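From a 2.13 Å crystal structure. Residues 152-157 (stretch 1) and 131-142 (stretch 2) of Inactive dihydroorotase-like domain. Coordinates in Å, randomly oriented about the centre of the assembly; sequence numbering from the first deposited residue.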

ATOM      1  N   HIS A 152       7.396  -8.319  -6.441  1.00 30.84           N
ATOM      2  CA  HIS A 152       7.365  -7.065  -5.699  1.00 31.33           C
ATOM      3  C   HIS A 152       7.365  -7.363  -4.209  1.00 30.45           C
ATOM      4  O   HIS A 152       6.558  -8.168  -3.732  1.00 30.83           O
ATOM      5  CB  HIS A 152       6.133  -6.229  -6.057  1.00 32.84           C
ATOM      6  CG  HIS A 152       6.094  -4.899  -5.368  1.00 28.55           C
ATOM      7  ND1 HIS A 152       6.793  -3.804  -5.827  1.00 29.79           N
ATOM      8  CD2 HIS A 152       5.456  -4.495  -4.245  1.00 27.91           C
ATOM      9  CE1 HIS A 152       6.577  -2.779  -5.023  1.00 29.52           C
ATOM     10  NE2 HIS A 152       5.769  -3.172  -4.055  1.00 31.04           N
ATOM     11  N   VAL A 153       8.261  -6.705  -3.478  1.00 28.17           N
ATOM     12  CA  VAL A 153       8.430  -6.912  -2.044  1.00 27.25           C
ATOM     13  C   VAL A 153       7.868  -5.701  -1.317  1.00 27.94           C
ATOM     14  O   VAL A 153       8.261  -4.563  -1.597  1.00 30.67           O
ATOM     15  CB  VAL A 153       9.906  -7.135  -1.677  1.00 29.60           C
ATOM     16  CG1 VAL A 153      10.048  -7.430  -0.191  1.00 26.64           C
ATOM     17  CG2 VAL A 153      10.497  -8.267  -2.503  1.00 31.50           C
ATOM     18  N   SER A 154       6.979  -5.947  -0.364  1.00 30.10           N
ATOM     19  CA  SER A 154       6.214  -4.889   0.274  1.00 29.92           C
ATOM     20  C   SER A 154       6.665  -4.670   1.712  1.00 29.48           C
ATOM     21  O   SER A 154       7.150  -5.585   2.382  1.00 29.16           O
ATOM     22  CB  SER A 154       4.720  -5.218   0.250  1.00 32.84           C
ATOM     23  OG  SER A 154       3.945  -4.084   0.601  1.00 35.18           O
ATOM     24  N   ALA A 155       6.493  -3.432   2.173  1.00 29.98           N
ATOM     25  CA  ALA A 155       6.764  -3.044   3.556  1.00 30.72           C
ATOM     26  C   ALA A 155       8.167  -3.462   3.992  1.00 31.07           C
ATOM     27  O   ALA A 155       8.374  -3.999   5.082  1.00 29.31           O
ATOM     28  CB  ALA A 155       5.706  -3.622   4.498  1.00 32.28           C
ATOM     29  N   VAL A 156       9.150  -3.195   3.130  1.00 28.78           N
ATOM     30  CA  VAL A 156      10.535  -3.431   3.512  1.00 30.31           C
ATOM     31  C   VAL A 156      10.880  -2.541   4.699  1.00 30.07           C
ATOM     32  O   VAL A 156      10.518  -1.357   4.743  1.00 28.00           O
ATOM     33  CB  VAL A 156      11.486  -3.190   2.328  1.00 26.62           C
ATOM     34  CG1 VAL A 156      12.926  -3.495   2.734  1.00 27.97           C
ATOM     35  CG2 VAL A 156      11.082  -4.058   1.130  1.00 26.44           C
ATOM     36  N   THR A 157      11.574  -3.120   5.679  1.00 27.52           N
ATOM     37  CA  THR A 157      11.860  -2.440   6.935  1.00 30.10           C
ATOM     38  C   THR A 157      13.311  -2.535   7.390  1.00 31.81           C
ATOM     39  O   THR A 157      13.733  -1.687   8.183  1.00 33.27           O
ATOM     40  CB  THR A 157      10.968  -2.997   8.059  1.00 37.35           C
ATOM     41  OG1 THR A 157       9.604  -3.050   7.619  1.00 38.80           O
ATOM     42  CG2 THR A 157      11.047  -2.115   9.298  1.00 38.87           C
TER
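Stretch 2, residues 131-142: DARTTDLASILL

Stretch 2 enters as a loop, Asp131 to Arg133, extended at Ala132 and Arg133, and then turns into a helix that is established by Thr135 and runs on past Leu142. Backbone hydrogen bonds hold the helix, among them Leu137 N to Arg133 O at 2.9 Å. Stretch 1 opens in a β-strand, which includes His152 and Val153, and later continues as loop; the helix runs roughly antiparallel to the strand. The two backbones come closest at Ser154 and Asp131, whose CA atoms are 5.0 Å apart; beyond this point the contact is made mainly by side chains reaching across from stretch 2, and the two segments together bury 274 Å².

His152 takes almost no part. Its CA-to-CB bond points away from stretch 2, and both ring nitrogens are hydrogen-bonded elsewhere in the structure. Val153, the next residue of the strand, has the largest covered area in stretch 1. Its CA-to-CB bond points sideways to stretch 2, and chi1 is in the t rotamer. CG2 packs against the helix, 3.6 Å from Leu137 CD1 and 4.4 Å from Leu141 CD2. These two leucines are one helical turn apart, so they present their side chains along the same flank, and the ends of both come nearer to the strand than their sideways CA-to-CB bonds alone would suggest. CG1 also lies near the helix, 3.9 Å from Leu137 CD1, and has Ala132 O at 4.2 Å.

At Ser154 the contact becomes polar. Its carbonyl oxygen accepts a hydrogen bond from Arg133, with NH2 to Ser154 O at 2.9 Å and an N-H...O angle of 162°. The oxygen lies at the edge of the guanidinium, near its plane, where an N-H group can point almost straight at it. The same Ser154 O is 3.9 Å from Asp131 CA, while the end of the Asp131 side chain leads away from stretch 1.

Ala155 has positive phi and psi (52°/46°), and its carbonyl oxygen also comes close to the guanidinium, 2.9 Å from Arg133 NH1. Despite this short distance the angle is too poor for a hydrogen bond. The same oxygen does accept one within stretch 1, from Thr157 OG1 at 3.0 Å. Ala155 CB approaches Arg133 NH1 to 3.7 Å, bringing the small side chain against the end of the long one. Val156 is a lesser neighbour, its CA 4.0 Å from Arg133 NH2, and Thr157 is only grazed, its OG1 coming no nearer than 4.6 Å to Arg133 NH1.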

ATOM      1  N   ASP A 131       5.462 -10.044   1.391  1.00 32.54           N
ATOM      2  CA  ASP A 131       6.087  -9.385   2.530  1.00 33.63           C
ATOM      3  C   ASP A 131       7.173 -10.254   3.160  1.00 33.94           C
ATOM      4  O   ASP A 131       7.519 -10.061   4.331  1.00 32.04           O
ATOM      5  CB  ASP A 131       5.034  -9.004   3.574  1.00 30.81           C
ATOM      6  CG  ASP A 131       4.310 -10.206   4.147  1.00 36.70           C
ATOM      7  OD1 ASP A 131       4.522 -11.334   3.651  1.00 34.93           O
ATOM      8  OD2 ASP A 131       3.526 -10.021   5.100  1.00 37.22           O
ATOM      9  N   ALA A 132       7.719 -11.203   2.400  1.00 33.67           N
ATOM     10  CA  ALA A 132       8.725 -12.117   2.924  1.00 34.50           C
ATOM     11  C   ALA A 132       9.949 -11.351   3.415  1.00 32.48           C
ATOM     12  O   ALA A 132      10.282 -10.276   2.907  1.00 26.89           O
ATOM     13  CB  ALA A 132       9.141 -13.123   1.848  1.00 32.40           C
ATOM     14  N   ARG A 133      10.618 -11.920   4.420  1.00 33.22           N
ATOM     15  CA  ARG A 133      11.847 -11.368   4.971  1.00 32.01           C
ATOM     16  C   ARG A 133      12.946 -12.420   4.930  1.00 32.21           C
ATOM     17  O   ARG A 133      12.686 -13.618   4.784  1.00 29.01           O
ATOM     18  CB  ARG A 133      11.681 -10.897   6.423  1.00 33.04           C
ATOM     19  CG  ARG A 133      10.422 -10.105   6.712  1.00 33.82           C
ATOM     20  CD  ARG A 133      10.350  -8.840   5.886  1.00 31.60           C
ATOM     21  NE  ARG A 133       9.138  -8.086   6.189  1.00 35.73           N
ATOM     22  CZ  ARG A 133       8.530  -7.249   5.352  1.00 34.77           C
ATOM     23  NH1 ARG A 133       7.434  -6.620   5.747  1.00 36.29           N
ATOM     24  NH2 ARG A 133       9.001  -7.043   4.126  1.00 32.72           N
ATOM     25  N   THR A 134      14.182 -11.939   5.074  1.00 29.95           N
ATOM     26  CA  THR A 134      15.377 -12.769   5.202  1.00 31.49           C
ATOM     27  C   THR A 134      15.322 -14.006   4.315  1.00 32.20           C
ATOM     28  O   THR A 134      15.272 -13.893   3.086  1.00 31.24           O
ATOM     29  CB  THR A 134      15.587 -13.170   6.667  1.00 33.25           C
ATOM     30  OG1 THR A 134      14.566 -14.092   7.074  1.00 35.90           O
ATOM     31  CG2 THR A 134      15.556 -11.941   7.573  1.00 32.48           C
ATOM     32  N   THR A 135      15.328 -15.197   4.922  1.00 30.25           N
ATOM     33  CA  THR A 135      15.453 -16.415   4.131  1.00 32.46           C
ATOM     34  C   THR A 135      14.199 -16.692   3.311  1.00 29.70           C
ATOM     35  O   THR A 135      14.297 -17.221   2.199  1.00 28.68           O
ATOM     36  CB  THR A 135      15.785 -17.600   5.039  1.00 33.55           C
ATOM     37  OG1 THR A 135      14.952 -17.572   6.206  1.00 36.58           O
ATOM     38  CG2 THR A 135      17.244 -17.533   5.464  1.00 33.77           C
ATOM     39  N   ASP A 136      13.018 -16.349   3.831  1.00 31.55           N
ATOM     40  CA  ASP A 136      11.813 -16.429   3.009  1.00 31.39           C
ATOM     41  C   ASP A 136      11.920 -15.501   1.808  1.00 31.66           C
ATOM     42  O   ASP A 136      11.541 -15.872   0.691  1.00 32.48           O
ATOM     43  CB  ASP A 136      10.574 -16.070   3.830  1.00 32.26           C
ATOM     44  CG  ASP A 136      10.289 -17.062   4.938  1.00 37.91           C
ATOM     45  OD1 ASP A 136      10.780 -18.209   4.865  1.00 38.74           O
ATOM     46  OD2 ASP A 136       9.556 -16.691   5.879  1.00 39.14           O
ATOM     47  N   LEU A 137      12.427 -14.282   2.024  1.00 32.66           N
ATOM     48  CA  LEU A 137      12.601 -13.336   0.925  1.00 27.31           C
ATOM     49  C   LEU A 137      13.542 -13.894  -0.135  1.00 30.59           C
ATOM     50  O   LEU A 137      13.228 -13.885  -1.331  1.00 30.12           O
ATOM     51  CB  LEU A 137      13.128 -12.002   1.458  1.00 29.21           C
ATOM     52  CG  LEU A 137      13.483 -10.942   0.410  1.00 31.73           C
ATOM     53  CD1 LEU A 137      12.289 -10.641  -0.490  1.00 30.96           C
ATOM     54  CD2 LEU A 137      13.980  -9.670   1.086  1.00 31.03           C
ATOM     55  N   ALA A 138      14.713 -14.378   0.284  1.00 29.93           N
ATOM     56  CA  ALA A 138      15.645 -14.960  -0.674  1.00 30.56           C
ATOM     57  C   ALA A 138      15.026 -16.146  -1.403  1.00 27.60           C
ATOM     58  O   ALA A 138      15.338 -16.383  -2.575  1.00 29.82           O
ATOM     59  CB  ALA A 138      16.935 -15.376   0.036  1.00 31.19           C
ATOM     60  N   SER A 139      14.131 -16.885  -0.742  1.00 28.67           N
ATOM     61  CA  SER A 139      13.506 -18.049  -1.369  1.00 31.34           C
ATOM     62  C   SER A 139      12.574 -17.639  -2.503  1.00 35.42           C
ATOM     63  O   SER A 139      12.585 -18.246  -3.582  1.00 35.02           O
ATOM     64  CB  SER A 139      12.735 -18.857  -0.328  1.00 32.42           C
ATOM     65  OG  SER A 139      13.597 -19.330   0.687  1.00 31.99           O
ATOM     66  N   ILE A 140      11.737 -16.630  -2.269  1.00 34.07           N
ATOM     67  CA  ILE A 140      10.810 -16.205  -3.310  1.00 31.22           C
ATOM     68  C   ILE A 140      11.540 -15.419  -4.399  1.00 34.66           C
ATOM     69  O   ILE A 140      11.121 -15.431  -5.561  1.00 35.70           O
ATOM     70  CB  ILE A 140       9.651 -15.407  -2.686  1.00 31.87           C
ATOM     71  CG1 ILE A 140       8.512 -15.237  -3.695  1.00 34.98           C
ATOM     72  CG2 ILE A 140      10.125 -14.053  -2.172  1.00 32.64           C
ATOM     73  CD1 ILE A 140       7.191 -14.874  -3.057  1.00 30.75           C
ATOM     74  N   LEU A 141      12.646 -14.752  -4.060  1.00 32.89           N
ATOM     75  CA  LEU A 141      13.454 -14.098  -5.084  1.00 32.96           C
ATOM     76  C   LEU A 141      14.124 -15.117  -5.999  1.00 35.04           C
ATOM     77  O   LEU A 141      14.304 -14.861  -7.195  1.00 33.43           O
ATOM     78  CB  LEU A 141      14.508 -13.197  -4.436  1.00 32.22           C
ATOM     79  CG  LEU A 141      14.030 -11.922  -3.731  1.00 29.86           C
ATOM     80  CD1 LEU A 141      15.223 -11.133  -3.207  1.00 32.45           C
ATOM     81  CD2 LEU A 141      13.181 -11.056  -4.653  1.00 37.68           C
ATOM     82  N   LEU A 142      14.522 -16.269  -5.454  1.00 35.24           N
ATOM     83  CA  LEU A 142      15.069 -17.325  -6.299  1.00 34.31           C
ATOM     84  C   LEU A 142      14.026 -17.813  -7.297  1.00 34.53           C
ATOM     85  O   LEU A 142      14.319 -17.989  -8.486  1.00 33.62           O
ATOM     86  CB  LEU A 142      15.567 -18.485  -5.439  1.00 32.04           C
ATOM     87  CG  LEU A 142      16.119 -19.677  -6.228  1.00 31.05           C
ATOM     88  CD1 LEU A 142      17.357 -19.277  -7.021  1.00 32.01           C
ATOM     89  CD2 LEU A 142      16.422 -20.843  -5.306  1.00 35.14           C
TER